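Local coordinates for protein flavodoxin (Methanosarcina acetivorans C2A, PDB 5WID) that binds flavin mononucleotide and probably serves as a small electron-transfer protein, at residues E19-G22 with N23-S27; M109-M112 with D113-R117. All coordinates share one frame; numbering follows the deposited sequence.

Both contacts are local, each within a single secondary-structure element, and they follow one another along the chain: interaction 1 lies in helix 13-27, interaction 2 in the broken strand 110-119. Their centres are 16 Å apart and their nearest atoms about 5 Å, so they do not touch. The mixed, mainly parallel sheet and helix 124-143 relate them: Ala20 and Leu116 both touch Cys130 of that helix. Interaction 1 belongs to the beta-alpha-beta unit 2-8, 13-27, 31-36, and interaction 2 to the unit 83-90, 96-106, 110-119. Together they sample an early and a late part of the flavodoxin fold, both away from direct flavin contact.

Interaction 1 (E19-G22 with N23-S27); sequences EAIG and NGIES
Ile21 and Ile25, one helical turn apart, form the close-packed side of this contact: CG2 of Ile21 lies 4.1 Å from CD1 of Ile25, and the two branched chains meet at an oblique angle. In Ile21 a chi1 of -68° puts CG1 beside the backbone N and leaves the CG2 methyl anti to it, from where it reaches the next turn, while CG1 of Ile25 rests 3.5 Å from the carbonyl O of Ile21. That oxygen also accepts the Ile25 N-H at 3.0 Å, and Gly22 O accepts Glu26 N at 2.8 Å. The pair faces the sheet, touching Val5 of strand 2-8, as expected for the helix of a beta-alpha-beta crossover, here strand 2-8, helix 13-27, strand 31-36. By contrast, the flank with Glu19 and Glu26 is open to solvent, though both chains still brush strand 31-36. Glu19 turns its carboxylate away from the following turn to a salt bridge with Lys15, and Glu26 lays CB and CG against Gly22 O, each at 3.5 Å. The side chain of Asn23 meets the preceding turn through CB alone, 3.4 Å from Ala20 O; its amide leads away. Ser27 OG donates to Gly24 O at 2.7 Å.

Interaction 2 (M109-M112 with D113-R117); sequences MTVM and DPVLR
Apolar contact between Val111 and Val115 is slight: CG1 of the first stands 4.3 Å from CG2 of the second, at van der Waals range. Both valines also touch helix 96-106, Val111 on Met104 and Val115 on Ala101. The Met112 chain bends about its CG-SD bond (chi3 48°), bringing CE to 4.0 Å from Asp113 O, while the residue itself touches helix 124-143 through Ile137 and Lys140. The chain here is strand 110-119 of the flavodoxin sheet, interrupted around a cis Asp113-Pro114 peptide. Backbone bonds tie the strand to strand 83-90 before and after the break, from Met112 to Gly84 and from Leu116 to Ala86. Within the break no direct hydrogen bond joins the two segments, and water does the bridging. One water donates to Val111 O and to Asp113 OD1, each at 2.8 Å, which links the aspartate carboxylate to the backbone two residues earlier. A second water donates to Met112 O at 2.8 Å and to Pro114 O at 2.9 Å, joining the carbonyls on either side of the cis peptide. Farther along the strand Arg117 hydrogen-bonds through NH1 to O of Gly94, a residue of the FMN site, and makes a cation-pi contact with Tyr90.

Interaction 1 (E19-G22 with N23-S27)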
loop_
_atom_site.group_PDB
_atom_site.type_symbol
_atom_site.label_atom_id
_atom_site.label_comp_id
_atom_site.label_asym_id
_atom_site.label_seq_id
_atom_site.Cartn_x
_atom_site.Cartn_y
_atom_site.Cartn_z
ATOM N N GLU A 19 6.836 5.704 -2.310
ATOM C CA GLU A 19 8.272 5.776 -2.079
ATOM C C GLU A 19 8.588 6.285 -0.687
ATOM O O GLU A 19 9.559 5.826 -0.068
ATOM C CB GLU A 19 8.915 6.654 -3.148
ATOM C CG GLU A 19 8.826 5.936 -4.482
ATOM C CD GLU A 19 9.162 6.777 -5.671
ATOM O OE1 GLU A 19 9.306 8.007 -5.526
ATOM O OE2 GLU A 19 9.281 6.184 -6.765
ATOM N N ALA A 20 7.770 7.200 -0.165
ATOM C CA ALA A 20 7.995 7.694 1.192
ATOM C C ALA A 20 7.654 6.631 2.235
ATOM O O ALA A 20 8.344 6.523 3.257
ATOM C CB ALA A 20 7.187 8.968 1.442
ATOM N N ILE A 21 6.594 5.846 2.002
ATOM C CA ILE A 21 6.306 4.714 2.887
ATOM C C ILE A 21 7.498 3.765 2.914
ATOM O O ILE A 21 7.939 3.323 3.980
ATOM C CB ILE A 21 5.027 3.979 2.445
ATOM C CG1 ILE A 21 3.789 4.857 2.652
ATOM C CG2 ILE A 21 4.864 2.671 3.220
ATOM C CD1 ILE A 21 2.545 4.297 1.912
ATOM N N GLY A 22 8.032 3.440 1.731
ATOM C CA GLY A 22 9.194 2.569 1.671
ATOM C C GLY A 22 10.393 3.138 2.404
ATOM O O GLY A 22 11.119 2.406 3.083
ATOM N N ASN A 23 10.613 4.452 2.284
ATOM C CA ASN A 23 11.699 5.096 3.016
ATOM C C ASN A 23 11.530 4.899 4.517
ATOM O O ASN A 23 12.510 4.664 5.238
ATOM C CB ASN A 23 11.739 6.583 2.653
ATOM C CG ASN A 23 12.807 7.353 3.405
ATOM O OD1 ASN A 23 12.540 7.953 4.445
ATOM N ND2 ASN A 23 14.017 7.367 2.862
ATOM N N GLY A 24 10.294 5.005 5.010
ATOM C CA GLY A 24 10.059 4.782 6.427
ATOM C C GLY A 24 10.334 3.345 6.837
ATOM O O GLY A 24 10.902 3.093 7.903
ATOM N N ILE A 25 9.940 2.382 5.996
ATOM C CA ILE A 25 10.228 0.979 6.298
ATOM C C ILE A 25 11.735 0.748 6.320
ATOM O O ILE A 25 12.272 0.117 7.244
ATOM C CB ILE A 25 9.529 0.047 5.289
ATOM C CG1 ILE A 25 8.008 0.159 5.396
ATOM C CG2 ILE A 25 9.948 -1.422 5.502
ATOM C CD1 ILE A 25 7.278 -0.476 4.225
ATOM N N GLU A 26 12.444 1.270 5.310
ATOM C CA GLU A 26 13.911 1.159 5.278
ATOM C C GLU A 26 14.544 1.715 6.545
ATOM O O GLU A 26 15.534 1.166 7.049
ATOM C CB GLU A 26 14.488 1.919 4.079
ATOM C CG GLU A 26 14.361 1.243 2.742
ATOM C CD GLU A 26 14.703 2.172 1.580
ATOM O OE1 GLU A 26 15.058 3.351 1.822
ATOM O OE2 GLU A 26 14.605 1.723 0.420
ATOM N N SER A 27 14.020 2.839 7.042
ATOM C CA SER A 27 14.632 3.524 8.174
ATOM C C SER A 27 14.656 2.666 9.431
ATOM O O SER A 27 15.421 2.964 10.358
ATOM C CB SER A 27 13.910 4.848 8.451
ATOM O OG SER A 27 12.691 4.657 9.156
#

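Interaction 2 (M109-M112 with D113-R117)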
loop_
_atom_site.group_PDB
_atom_site.type_symbol
_atom_site.label_atom_id
_atom_site.label_comp_id
_atom_site.label_asym_id
_atom_site.label_seq_id
_atom_site.Cartn_x
_atom_site.Cartn_y
_atom_site.Cartn_z
ATOM N N MET A 109 -6.447 -10.369 5.680
ATOM C CA MET A 109 -5.321 -9.579 6.160
ATOM C C MET A 109 -5.734 -8.740 7.362
ATOM O O MET A 109 -6.907 -8.388 7.526
ATOM C CB MET A 109 -4.790 -8.657 5.056
ATOM C CG MET A 109 -4.341 -9.389 3.806
ATOM S SD MET A 109 -3.618 -8.295 2.570
ATOM C CE MET A 109 -2.005 -7.981 3.295
ATOM N N THR A 110 -4.758 -8.431 8.216
ATOM C CA THR A 110 -4.948 -7.483 9.308
ATOM C C THR A 110 -4.411 -6.143 8.838
ATOM O O THR A 110 -3.192 -5.961 8.723
ATOM C CB THR A 110 -4.243 -7.931 10.584
ATOM O OG1 THR A 110 -4.745 -9.210 10.973
ATOM C CG2 THR A 110 -4.494 -6.922 11.704
ATOM N N VAL A 111 -5.326 -5.216 8.568
ATOM C CA VAL A 111 -4.991 -3.926 7.983
ATOM C C VAL A 111 -4.631 -2.962 9.103
ATOM O O VAL A 111 -5.415 -2.742 10.032
ATOM C CB VAL A 111 -6.153 -3.378 7.139
ATOM C CG1 VAL A 111 -5.829 -1.960 6.650
ATOM C CG2 VAL A 111 -6.423 -4.301 5.977
ATOM N N MET A 112 -3.445 -2.387 9.011
ATOM C CA MET A 112 -3.020 -1.410 9.995
ATOM C C MET A 112 -3.786 -0.104 9.859
ATOM O O MET A 112 -4.180 0.305 8.765
ATOM C CB MET A 112 -1.541 -1.126 9.832
ATOM C CG MET A 112 -0.693 -2.261 10.257
ATOM S SD MET A 112 0.991 -1.756 10.114
ATOM C CE MET A 112 0.987 -0.174 10.926
ATOM N N ASP A 113 -3.996 0.541 10.986
ATOM C CA ASP A 113 -4.323 1.957 10.939
ATOM C C ASP A 113 -3.029 2.762 10.906
ATOM O O ASP A 113 -2.025 2.359 11.509
ATOM C CB ASP A 113 -5.131 2.372 12.169
ATOM C CG ASP A 113 -6.471 1.678 12.272
ATOM O OD1 ASP A 113 -7.242 1.692 11.294
ATOM O OD2 ASP A 113 -6.764 1.144 13.360
ATOM N N PRO A 114 -3.001 3.916 10.233
ATOM C CA PRO A 114 -4.119 4.507 9.495
ATOM C C PRO A 114 -4.172 4.064 8.041
ATOM O O PRO A 114 -3.119 3.882 7.422
ATOM C CB PRO A 114 -3.814 6.004 9.561
ATOM C CG PRO A 114 -2.314 6.044 9.494
ATOM C CD PRO A 114 -1.844 4.832 10.293
ATOM N N VAL A 115 -5.384 3.898 7.516
ATOM C CA VAL A 115 -5.588 3.965 6.072
ATOM C C VAL A 115 -5.321 5.405 5.657
ATOM O O VAL A 115 -5.935 6.335 6.190
ATOM C CB VAL A 115 -7.012 3.519 5.713
ATOM C CG1 VAL A 115 -7.331 3.768 4.228
ATOM C CG2 VAL A 115 -7.217 2.051 6.092
ATOM N N LEU A 116 -4.379 5.607 4.733
ATOM C CA LEU A 116 -3.794 6.927 4.507
ATOM C C LEU A 116 -4.154 7.450 3.122
ATOM O O LEU A 116 -3.669 6.931 2.120
ATOM C CB LEU A 116 -2.273 6.872 4.673
ATOM C CG LEU A 116 -1.542 8.210 4.493
ATOM C CD1 LEU A 116 -2.074 9.285 5.450
ATOM C CD2 LEU A 116 -0.035 8.009 4.687
ATOM N N ARG A 117 -4.967 8.502 3.058
ATOM C CA ARG A 117 -5.227 9.164 1.787
ATOM C C ARG A 117 -4.800 10.625 1.882
ATOM O O ARG A 117 -4.874 11.244 2.947
ATOM C CB ARG A 117 -6.706 9.048 1.374
ATOM C CG ARG A 117 -7.659 9.606 2.373
ATOM C CD ARG A 117 -9.116 9.431 1.932
ATOM N NE ARG A 117 -10.004 10.011 2.931
ATOM C CZ ARG A 117 -11.306 9.785 2.995
ATOM N NH1 ARG A 117 -11.895 8.984 2.102
ATOM N NH2 ARG A 117 -12.021 10.355 3.954
HETATM O O HOH W 1 -7.474 -0.927 10.410
HETATM O O HOH W 2 -3.268 1.224 6.232
#